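Local structure of mannose-6-phosphate isomerase (Bacillus subtilis, 1QWR) at residues K18-T23 against S208-H213; A24-D27 against S32-S35; G151-L156 against R196-D201. The protein catalyses the interconversion of D-mannose 6-phosphate and D-fructose 6-phosphate, using one zinc ion per subunit. All blocks are in the same frame, centred on the assembly; numbering follows the deposited sequence.

Interaction 1 (K18-T23 against S208-H213); sequences KIWGGT and SPRELH. With SO4 (sulfate ion), chain C.
Arg-210 reaches across from 208-213 to the turn at 18-23 and meets Lys-18, Ile-19 and Trp-20. Its CB points toward the turn, and its CD comes near Ile-19 CD1. The chain bends at chi3 (-64°), and Arg-210 NE follows, 3.7 Å from Ile-19 CD1. NE also forms a salt bridge with Asp-199. Ile-19 comes from the opposite direction, and its CG1 lies over one face of the guanidinium, offset toward the rim. Arg-210 NH2 sits in the plane of the Trp-20 ring, at its edge, 3.8 Å from Trp-20 CD1. The two planes are 66° apart. NH2 also donates to O1 of a bound sulfate. Arg-210 NH1 gives a nearly straight bond to sulfate O2 (3.0 Å, 166°). It also shares a water with Lys-18 NZ.

Sulfate O2 is gripped by two further donors, both from the turn. Lys-18 NZ reaches sulfate O2 at 2.9 Å, and Trp-20 NE1 does so at 2.9 Å, also nearly straight. Both residues lie in a type I turn from Lys-18 to Gly-21. Lys-18 CB covers the centre of one Trp-20 face, 3.6 Å above it. Ser-97, Lys-99 and Arg-196, the active-site arginine by similarity, complete the sulfate site.

NZ of Lys-18 and NH1 of Arg-210 are 4.1 Å apart, and the anion that both bind probably offsets their charges. The sulfate probably came from the crystallisation liquor. A pocket of such donors near the zinc ion is consistent with a place for the substrate's phosphate.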
loop_
_atom_site.group_PDB
_atom_site.type_symbol
_atom_site.label_atom_id
_atom_site.label_comp_id
_atom_site.label_asym_id
_atom_site.label_seq_id
_atom_site.Cartn_x
_atom_site.Cartn_y
_atom_site.Cartn_z
ATOM N N LYS A 18 -1.387 -12.598 9.904
ATOM C CA LYS A 18 -2.219 -13.108 8.821
ATOM C C LYS A 18 -1.904 -14.583 8.639
ATOM O O LYS A 18 -0.743 -14.993 8.763
ATOM C CB LYS A 18 -1.911 -12.374 7.518
ATOM C CG LYS A 18 -2.402 -10.929 7.468
ATOM C CD LYS A 18 -3.914 -10.874 7.218
ATOM C CE LYS A 18 -4.408 -9.424 7.159
ATOM N NZ LYS A 18 -5.845 -9.308 6.773
ATOM N N ILE A 19 -2.918 -15.380 8.326
ATOM C CA ILE A 19 -2.651 -16.795 8.138
ATOM C C ILE A 19 -1.674 -16.981 6.988
ATOM O O ILE A 19 -0.934 -17.961 6.963
ATOM C CB ILE A 19 -3.950 -17.599 7.853
ATOM C CG1 ILE A 19 -4.561 -17.198 6.504
ATOM C CG2 ILE A 19 -4.945 -17.356 8.966
ATOM C CD1 ILE A 19 -5.787 -18.068 6.107
ATOM N N TRP A 20 -1.652 -16.035 6.042
ATOM C CA TRP A 20 -0.762 -16.131 4.893
ATOM C C TRP A 20 0.565 -15.387 5.105
ATOM O O TRP A 20 1.398 -15.295 4.196
ATOM C CB TRP A 20 -1.458 -15.592 3.635
ATOM C CG TRP A 20 -2.138 -14.247 3.807
ATOM C CD1 TRP A 20 -3.471 -14.021 4.036
ATOM C CD2 TRP A 20 -1.516 -12.949 3.749
ATOM N NE1 TRP A 20 -3.715 -12.664 4.123
ATOM C CE2 TRP A 20 -2.534 -11.987 3.946
ATOM C CE3 TRP A 20 -0.198 -12.511 3.548
ATOM C CZ2 TRP A 20 -2.275 -10.603 3.946
ATOM C CZ3 TRP A 20 0.063 -11.142 3.549
ATOM C CH2 TRP A 20 -0.974 -10.205 3.747
ATOM N N GLY A 21 0.751 -14.871 6.310
ATOM C CA GLY A 21 1.967 -14.136 6.618
ATOM C C GLY A 21 3.161 -15.007 6.975
ATOM O O GLY A 21 3.044 -16.229 7.129
ATOM N N GLY A 22 4.317 -14.365 7.104
ATOM C CA GLY A 22 5.540 -15.077 7.440
ATOM C C GLY A 22 6.443 -14.250 8.338
ATOM O O GLY A 22 5.962 -13.548 9.222
ATOM N N THR A 23 7.756 -14.330 8.097
ATOM C CA THR A 23 8.739 -13.593 8.896
ATOM C C THR A 23 9.606 -12.691 8.016
ATOM O O THR A 23 10.565 -12.108 8.505
ATOM C CB THR A 23 9.711 -14.563 9.686
ATOM O OG1 THR A 23 10.433 -15.376 8.757
ATOM C CG2 THR A 23 8.941 -15.475 10.634
ATOM N N SER A 208 -10.802 -20.944 13.608
ATOM C CA SER A 208 -12.040 -20.556 12.928
ATOM C C SER A 208 -11.779 -20.039 11.517
ATOM O O SER A 208 -10.767 -19.382 11.273
ATOM C CB SER A 208 -12.769 -19.473 13.729
ATOM O OG SER A 208 -13.137 -19.945 15.015
ATOM N N PRO A 209 -12.691 -20.331 10.572
ATOM C CA PRO A 209 -12.555 -19.890 9.175
ATOM C C PRO A 209 -12.687 -18.373 9.108
ATOM O O PRO A 209 -13.363 -17.781 9.943
ATOM C CB PRO A 209 -13.729 -20.565 8.462
ATOM C CG PRO A 209 -14.268 -21.577 9.456
ATOM C CD PRO A 209 -14.005 -20.955 10.786
ATOM N N ARG A 210 -12.051 -17.739 8.129
ATOM C CA ARG A 210 -12.176 -16.293 8.031
ATOM C C ARG A 210 -13.478 -15.924 7.325
ATOM O O ARG A 210 -13.967 -16.667 6.470
ATOM C CB ARG A 210 -10.964 -15.698 7.314
ATOM C CG ARG A 210 -9.649 -16.032 8.049
ATOM C CD ARG A 210 -8.533 -15.101 7.637
ATOM N NE ARG A 210 -8.181 -15.231 6.220
ATOM C CZ ARG A 210 -7.517 -14.296 5.539
ATOM N NH1 ARG A 210 -7.142 -13.173 6.155
ATOM N NH2 ARG A 210 -7.233 -14.469 4.252
ATOM N N GLU A 211 -14.032 -14.775 7.699
ATOM C CA GLU A 211 -15.293 -14.276 7.146
ATOM C C GLU A 211 -15.303 -14.046 5.639
ATOM O O GLU A 211 -14.363 -13.486 5.086
ATOM C CB GLU A 211 -15.654 -12.958 7.820
ATOM C CG GLU A 211 -16.778 -13.022 8.821
ATOM C CD GLU A 211 -17.208 -11.633 9.259
ATOM O OE1 GLU A 211 -17.748 -10.886 8.411
ATOM O OE2 GLU A 211 -16.997 -11.286 10.443
ATOM N N LEU A 212 -16.377 -14.478 4.985
ATOM C CA LEU A 212 -16.542 -14.273 3.546
ATOM C C LEU A 212 -17.721 -13.296 3.422
ATOM O O LEU A 212 -18.572 -13.232 4.312
ATOM C CB LEU A 212 -16.844 -15.595 2.827
ATOM C CG LEU A 212 -15.804 -16.719 2.967
ATOM C CD1 LEU A 212 -16.193 -17.891 2.057
ATOM C CD2 LEU A 212 -14.416 -16.208 2.592
ATOM N N HIS A 213 -17.756 -12.523 2.343
ATOM C CA HIS A 213 -18.808 -11.528 2.145
ATOM C C HIS A 213 -19.252 -11.669 0.698
ATOM O O HIS A 213 -19.026 -10.775 -0.116
ATOM C CB HIS A 213 -18.231 -10.121 2.368
ATOM C CG HIS A 213 -17.191 -10.055 3.447
ATOM N ND1 HIS A 213 -17.468 -9.631 4.730
ATOM C CD2 HIS A 213 -15.876 -10.389 3.437
ATOM C CE1 HIS A 213 -16.367 -9.703 5.462
ATOM N NE2 HIS A 213 -15.388 -10.160 4.701
HETATM S S SO4 C . -6.714 -10.864 3.105
HETATM O O1 SO4 C . -6.750 -12.153 2.371
HETATM O O2 SO4 C . -6.071 -11.045 4.410
HETATM O O3 SO4 C . -8.078 -10.339 3.274
HETATM O O4 SO4 C . -5.925 -9.899 2.315
HETATM O O HOH W 1 -7.125 -11.413 8.838
#

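Interaction 2 (A24-D27 against S32-S35); sequences ALRD and SIPS. With ACT (acetate ion), chain F.
The short helix 24-29 and the loop that leads from it to strand 38-44 fold back on each other here, through Leu-25 and Arg-26 on the helix and Ile-33 on the loop. Ile-33 meets both helix side chains, one with each branch. Its CG2 branch meets Leu-25 CB at 4.0 Å. Its other branch, CG1 and CD1, packs against Arg-26: Ile-33 CD1 is 3.9 Å from Arg-26 CB, and Ile-33 CG1 is 3.7 Å from Arg-26 NH1. CG1 of Ile-33 stands between its own backbone N and carbonyl carbon (chi1 59°), which sends CD1 over one face of the guanidinium.

This is a helix-loop-strand connection in the catalytic domain of a type I phosphomannose isomerase. Leu-25 and Ile-33 both pack on Thr-38 of the following strand, and Ile-33 also touches Phe-15 of strand 9-17.

Arg-26 leaves the helix extended through chi1 and chi2. It bends at chi3 (63°), which turns the guanidinium back across Ile-33. The main polar partner of the guanidinium is Glu-36, which takes a salt bridge from NH2. An acetate ion, probably from the crystallisation liquor, accepts from both segments through one oxygen. Arg-26 NH1 donates to acetate OXT at 3.3 Å, with OXT at the guanidinium edge. The backbone N of Ile-33 donates to acetate OXT at 3.3 Å, in a bent bond (141°).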
loop_
_atom_site.group_PDB
_atom_site.type_symbol
_atom_site.label_atom_id
_atom_site.label_comp_id
_atom_site.label_asym_id
_atom_site.label_seq_id
_atom_site.Cartn_x
_atom_site.Cartn_y
_atom_site.Cartn_z
ATOM N N ALA A 24 9.276 -12.561 6.733
ATOM C CA ALA A 24 10.088 -11.732 5.842
ATOM C C ALA A 24 10.253 -10.286 6.323
ATOM O O ALA A 24 11.268 -9.645 6.031
ATOM C CB ALA A 24 9.514 -11.753 4.413
ATOM N N LEU A 25 9.271 -9.770 7.055
ATOM C CA LEU A 25 9.369 -8.386 7.538
ATOM C C LEU A 25 10.505 -8.278 8.548
ATOM O O LEU A 25 11.160 -7.238 8.668
ATOM C CB LEU A 25 8.037 -7.938 8.158
ATOM C CG LEU A 25 6.958 -7.722 7.089
ATOM C CD1 LEU A 25 5.563 -7.628 7.713
ATOM C CD2 LEU A 25 7.288 -6.410 6.339
ATOM N N ARG A 26 10.746 -9.355 9.284
ATOM C CA ARG A 26 11.848 -9.331 10.226
ATOM C C ARG A 26 13.138 -9.671 9.480
ATOM O O ARG A 26 14.147 -8.983 9.621
ATOM C CB ARG A 26 11.643 -10.350 11.356
ATOM C CG ARG A 26 12.869 -10.415 12.273
ATOM C CD ARG A 26 12.683 -11.366 13.432
ATOM N NE ARG A 26 12.495 -12.742 13.002
ATOM C CZ ARG A 26 11.489 -13.501 13.415
ATOM N NH1 ARG A 26 10.593 -13.006 14.258
ATOM N NH2 ARG A 26 11.388 -14.760 13.004
ATOM N N ASP A 27 13.099 -10.720 8.659
ATOM C CA ASP A 27 14.309 -11.165 7.938
ATOM C C ASP A 27 14.894 -10.161 6.931
ATOM O O ASP A 27 16.116 -10.048 6.786
ATOM C CB ASP A 27 14.040 -12.498 7.194
ATOM C CG ASP A 27 13.590 -13.628 8.128
ATOM O OD1 ASP A 27 14.008 -13.653 9.304
ATOM O OD2 ASP A 27 12.822 -14.507 7.674
ATOM N N SER A 32 10.745 -6.025 14.367
ATOM C CA SER A 32 10.361 -6.911 15.460
ATOM C C SER A 32 8.905 -7.164 15.187
ATOM O O SER A 32 8.103 -6.241 15.277
ATOM C CB SER A 32 10.497 -6.214 16.811
ATOM O OG SER A 32 11.853 -6.075 17.148
ATOM N N ILE A 33 8.543 -8.397 14.856
ATOM C CA ILE A 33 7.161 -8.689 14.539
ATOM C C ILE A 33 6.441 -9.469 15.644
ATOM O O ILE A 33 7.073 -10.182 16.418
ATOM C CB ILE A 33 7.074 -9.434 13.199
ATOM C CG1 ILE A 33 7.871 -10.740 13.257
ATOM C CG2 ILE A 33 7.645 -8.541 12.074
ATOM C CD1 ILE A 33 7.989 -11.448 11.878
ATOM N N PRO A 34 5.100 -9.365 15.698
ATOM C CA PRO A 34 4.217 -10.011 16.681
ATOM C C PRO A 34 4.158 -11.524 16.646
ATOM O O PRO A 34 3.959 -12.157 17.689
ATOM C CB PRO A 34 2.841 -9.405 16.376
ATOM C CG PRO A 34 3.162 -8.181 15.515
ATOM C CD PRO A 34 4.290 -8.655 14.693
ATOM N N SER A 35 4.272 -12.103 15.456
ATOM C CA SER A 35 4.228 -13.552 15.325
ATOM C C SER A 35 5.071 -14.017 14.154
ATOM O O SER A 35 5.627 -13.199 13.408
ATOM C CB SER A 35 2.776 -14.039 15.166
ATOM O OG SER A 35 2.363 -14.091 13.815
HETATM C C ACT F . 11.719 -10.430 17.015
HETATM O O ACT F . 12.072 -9.460 17.741
HETATM O OXT ACT F . 10.679 -10.433 16.294
HETATM C CH3 ACT F . 12.729 -11.552 16.814
#

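Interaction 3 (G151-L156 against R196-D201); sequences GDWEGL and RVYDYD. With SO4 (sulfate ion), chain C.
Trp-153 and Tyr-198 form an offset stack. The five-membered ring of the indole lies over the phenol ring, with centroids 4.3 Å apart and planes at 16°. Trp-153 NE1 sits off-centre on the tyrosine face, 3.5 Å from Tyr-198 CE2. The six-membered part of the indole reaches back along the tyrosine, and Trp-153 CZ2 comes within 3.5 Å of Tyr-198 CB. Further on, Trp-153 CH2 meets Val-197 CG2 at 4.0 Å.

Two first torsions prepare the stack. Trp-153 CG stands opposite its carbonyl carbon (chi1 -54°), and this swings the indole out from the first turn of helix 153-156. Tyr-198 CG points away from its own backbone N (chi1 -174°), which directs the phenol toward the indole; chi2 then turns its face to it. Both rings are covered on their second faces from within their own segments. Gly-151 CA lies 3.6 Å from the Trp-153 indole plane, toward the rim. The backbone N of Tyr-200 lies over the centre of the phenol ring.

Val-197 and Tyr-198 form a classic beta bulge opposite Ile-98, at the corner where strand 195-198 turns. Both side chains point toward Trp-153, consistent with the bulge. Trp-153 also touches Ile-98. On the helix side, Gly-151 ends helix 141-149 in a Schellman motif, and Asp-152 is the N-cap of the next helix. Asp-152 OD2 accepts from Gly-155 N at 2.8 Å, with the donor above the carboxylate plane.

Arg-196, the active-site arginine by similarity, leaves the same strand in another direction. Its chain is extended from CG to NE, and Arg-196 NE donates to sulfate O3 at 3.2 Å. Arg-196 NH1 is held by the backbone O of Glu-211.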
loop_
_atom_site.group_PDB
_atom_site.type_symbol
_atom_site.label_atom_id
_atom_site.label_comp_id
_atom_site.label_asym_id
_atom_site.label_seq_id
_atom_site.Cartn_x
_atom_site.Cartn_y
_atom_site.Cartn_z
ATOM N N GLY A 151 -17.305 -22.995 -7.601
ATOM C CA GLY A 151 -15.882 -22.898 -7.347
ATOM C C GLY A 151 -15.027 -23.076 -8.579
ATOM O O GLY A 151 -13.920 -23.600 -8.488
ATOM N N ASP A 152 -15.534 -22.649 -9.730
ATOM C CA ASP A 152 -14.795 -22.756 -10.980
ATOM C C ASP A 152 -13.788 -21.616 -11.044
ATOM O O ASP A 152 -13.850 -20.763 -11.927
ATOM C CB ASP A 152 -15.751 -22.673 -12.170
ATOM C CG ASP A 152 -15.036 -22.778 -13.506
ATOM O OD1 ASP A 152 -15.704 -22.623 -14.552
ATOM O OD2 ASP A 152 -13.812 -23.015 -13.519
ATOM N N TRP A 153 -12.854 -21.609 -10.101
ATOM C CA TRP A 153 -11.844 -20.560 -10.051
ATOM C C TRP A 153 -10.960 -20.587 -11.284
ATOM O O TRP A 153 -10.427 -19.561 -11.702
ATOM C CB TRP A 153 -11.001 -20.723 -8.787
ATOM C CG TRP A 153 -11.845 -20.763 -7.568
ATOM C CD1 TRP A 153 -11.991 -21.808 -6.703
ATOM C CD2 TRP A 153 -12.718 -19.731 -7.103
ATOM N NE1 TRP A 153 -12.906 -21.494 -5.727
ATOM C CE2 TRP A 153 -13.369 -20.222 -5.950
ATOM C CE3 TRP A 153 -13.016 -18.439 -7.551
ATOM C CZ2 TRP A 153 -14.299 -19.468 -5.238
ATOM C CZ3 TRP A 153 -13.937 -17.690 -6.843
ATOM C CH2 TRP A 153 -14.569 -18.205 -5.697
ATOM N N GLU A 154 -10.826 -21.763 -11.884
ATOM C CA GLU A 154 -9.984 -21.919 -13.058
ATOM C C GLU A 154 -10.521 -21.196 -14.281
ATOM O O GLU A 154 -9.768 -20.569 -15.025
ATOM C CB GLU A 154 -9.807 -23.403 -13.383
ATOM C CG GLU A 154 -8.651 -23.670 -14.318
ATOM C CD GLU A 154 -7.387 -22.960 -13.861
ATOM O OE1 GLU A 154 -7.078 -23.033 -12.651
ATOM O OE2 GLU A 154 -6.698 -22.337 -14.703
ATOM N N GLY A 155 -11.827 -21.284 -14.495
ATOM C CA GLY A 155 -12.413 -20.628 -15.648
ATOM C C GLY A 155 -12.740 -19.170 -15.384
ATOM O O GLY A 155 -12.744 -18.356 -16.305
ATOM N N LEU A 156 -12.987 -18.843 -14.120
ATOM C CA LEU A 156 -13.352 -17.481 -13.729
ATOM C C LEU A 156 -12.219 -16.478 -13.580
ATOM O O LEU A 156 -12.239 -15.414 -14.192
ATOM C CB LEU A 156 -14.127 -17.500 -12.411
ATOM C CG LEU A 156 -14.502 -16.105 -11.891
ATOM C CD1 LEU A 156 -15.442 -15.405 -12.882
ATOM C CD2 LEU A 156 -15.144 -16.227 -10.516
ATOM N N ARG A 196 -14.394 -10.715 0.946
ATOM C CA ARG A 196 -13.764 -11.943 0.468
ATOM C C ARG A 196 -14.777 -12.874 -0.171
ATOM O O ARG A 196 -15.897 -12.992 0.325
ATOM C CB ARG A 196 -13.139 -12.722 1.619
ATOM C CG ARG A 196 -12.193 -11.940 2.459
ATOM C CD ARG A 196 -11.369 -12.881 3.328
ATOM N NE ARG A 196 -10.511 -12.119 4.220
ATOM C CZ ARG A 196 -10.859 -11.748 5.441
ATOM N NH1 ARG A 196 -12.047 -12.075 5.923
ATOM N NH2 ARG A 196 -10.017 -11.041 6.175
ATOM N N VAL A 197 -14.385 -13.535 -1.252
ATOM C CA VAL A 197 -15.287 -14.486 -1.881
ATOM C C VAL A 197 -14.754 -15.899 -1.670
ATOM O O VAL A 197 -15.514 -16.862 -1.701
ATOM C CB VAL A 197 -15.471 -14.221 -3.402
ATOM C CG1 VAL A 197 -15.922 -12.771 -3.625
ATOM C CG2 VAL A 197 -14.199 -14.502 -4.169
ATOM N N TYR A 198 -13.451 -16.022 -1.430
ATOM C CA TYR A 198 -12.834 -17.336 -1.236
ATOM C C TYR A 198 -11.521 -17.236 -0.477
ATOM O O TYR A 198 -10.694 -16.368 -0.775
ATOM C CB TYR A 198 -12.574 -17.992 -2.592
ATOM C CG TYR A 198 -12.079 -19.417 -2.494
ATOM C CD1 TYR A 198 -12.740 -20.344 -1.694
ATOM C CD2 TYR A 198 -10.971 -19.846 -3.229
ATOM C CE1 TYR A 198 -12.311 -21.678 -1.623
ATOM C CE2 TYR A 198 -10.539 -21.177 -3.168
ATOM C CZ TYR A 198 -11.215 -22.082 -2.359
ATOM O OH TYR A 198 -10.781 -23.388 -2.271
ATOM N N ASP A 199 -11.327 -18.127 0.495
ATOM C CA ASP A 199 -10.107 -18.122 1.308
ATOM C C ASP A 199 -9.493 -19.515 1.448
ATOM O O ASP A 199 -8.887 -19.839 2.476
ATOM C CB ASP A 199 -10.392 -17.544 2.695
ATOM C CG ASP A 199 -9.121 -17.184 3.447
ATOM O OD1 ASP A 199 -8.161 -16.728 2.798
ATOM O OD2 ASP A 199 -9.079 -17.331 4.688
ATOM N N TYR A 200 -9.694 -20.338 0.421
ATOM C CA TYR A 200 -9.127 -21.674 0.376
ATOM C C TYR A 200 -9.493 -22.575 1.554
ATOM O O TYR A 200 -8.759 -23.511 1.868
ATOM C CB TYR A 200 -7.605 -21.542 0.250
ATOM C CG TYR A 200 -7.186 -20.776 -0.980
ATOM C CD1 TYR A 200 -7.213 -21.380 -2.239
ATOM C CD2 TYR A 200 -6.829 -19.426 -0.905
ATOM C CE1 TYR A 200 -6.895 -20.657 -3.393
ATOM C CE2 TYR A 200 -6.514 -18.694 -2.050
ATOM C CZ TYR A 200 -6.548 -19.315 -3.289
ATOM O OH TYR A 200 -6.233 -18.608 -4.428
ATOM N N ASP A 201 -10.629 -22.299 2.192
ATOM C CA ASP A 201 -11.108 -23.078 3.336
ATOM C C ASP A 201 -10.098 -23.217 4.472
ATOM O O ASP A 201 -10.029 -24.265 5.134
ATOM C CB ASP A 201 -11.538 -24.472 2.872
ATOM C CG ASP A 201 -12.633 -24.416 1.825
ATOM O OD1 ASP A 201 -13.734 -23.932 2.154
ATOM O OD2 ASP A 201 -12.390 -24.842 0.677
HETATM S S SO4 C . -6.714 -10.864 3.105
HETATM O O1 SO4 C . -6.750 -12.153 2.371
HETATM O O2 SO4 C . -6.071 -11.045 4.410
HETATM O O3 SO4 C . -8.078 -10.339 3.274
HETATM O O4 SO4 C . -5.925 -9.899 2.315
#

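Overall arrangement
From the N terminus, strand 9-17 runs into 18-23, the first half of interaction 1. Interaction 2 follows at once and closes a loop of four residues, 28-31, between helix 24-29 and the segment leading to strand 38-44. Interaction 3 opens at 151-156 and closes at 196-201, tying helix 153-156 to strand 195-198. Interaction 1 closes last, at 208-213, and ties the loop after strand 9-17 to the loop before helix 214-220. Interactions 2 and 3 are both nested in its long loop and lie in series, about 15 Å apart at their nearest atoms. Interaction 1 touches both: Thr-23 packs on Ile-33, and His-213 N meets Arg-196 O in a probable hydrogen bond. Interactions 1 and 3 share the sulfate.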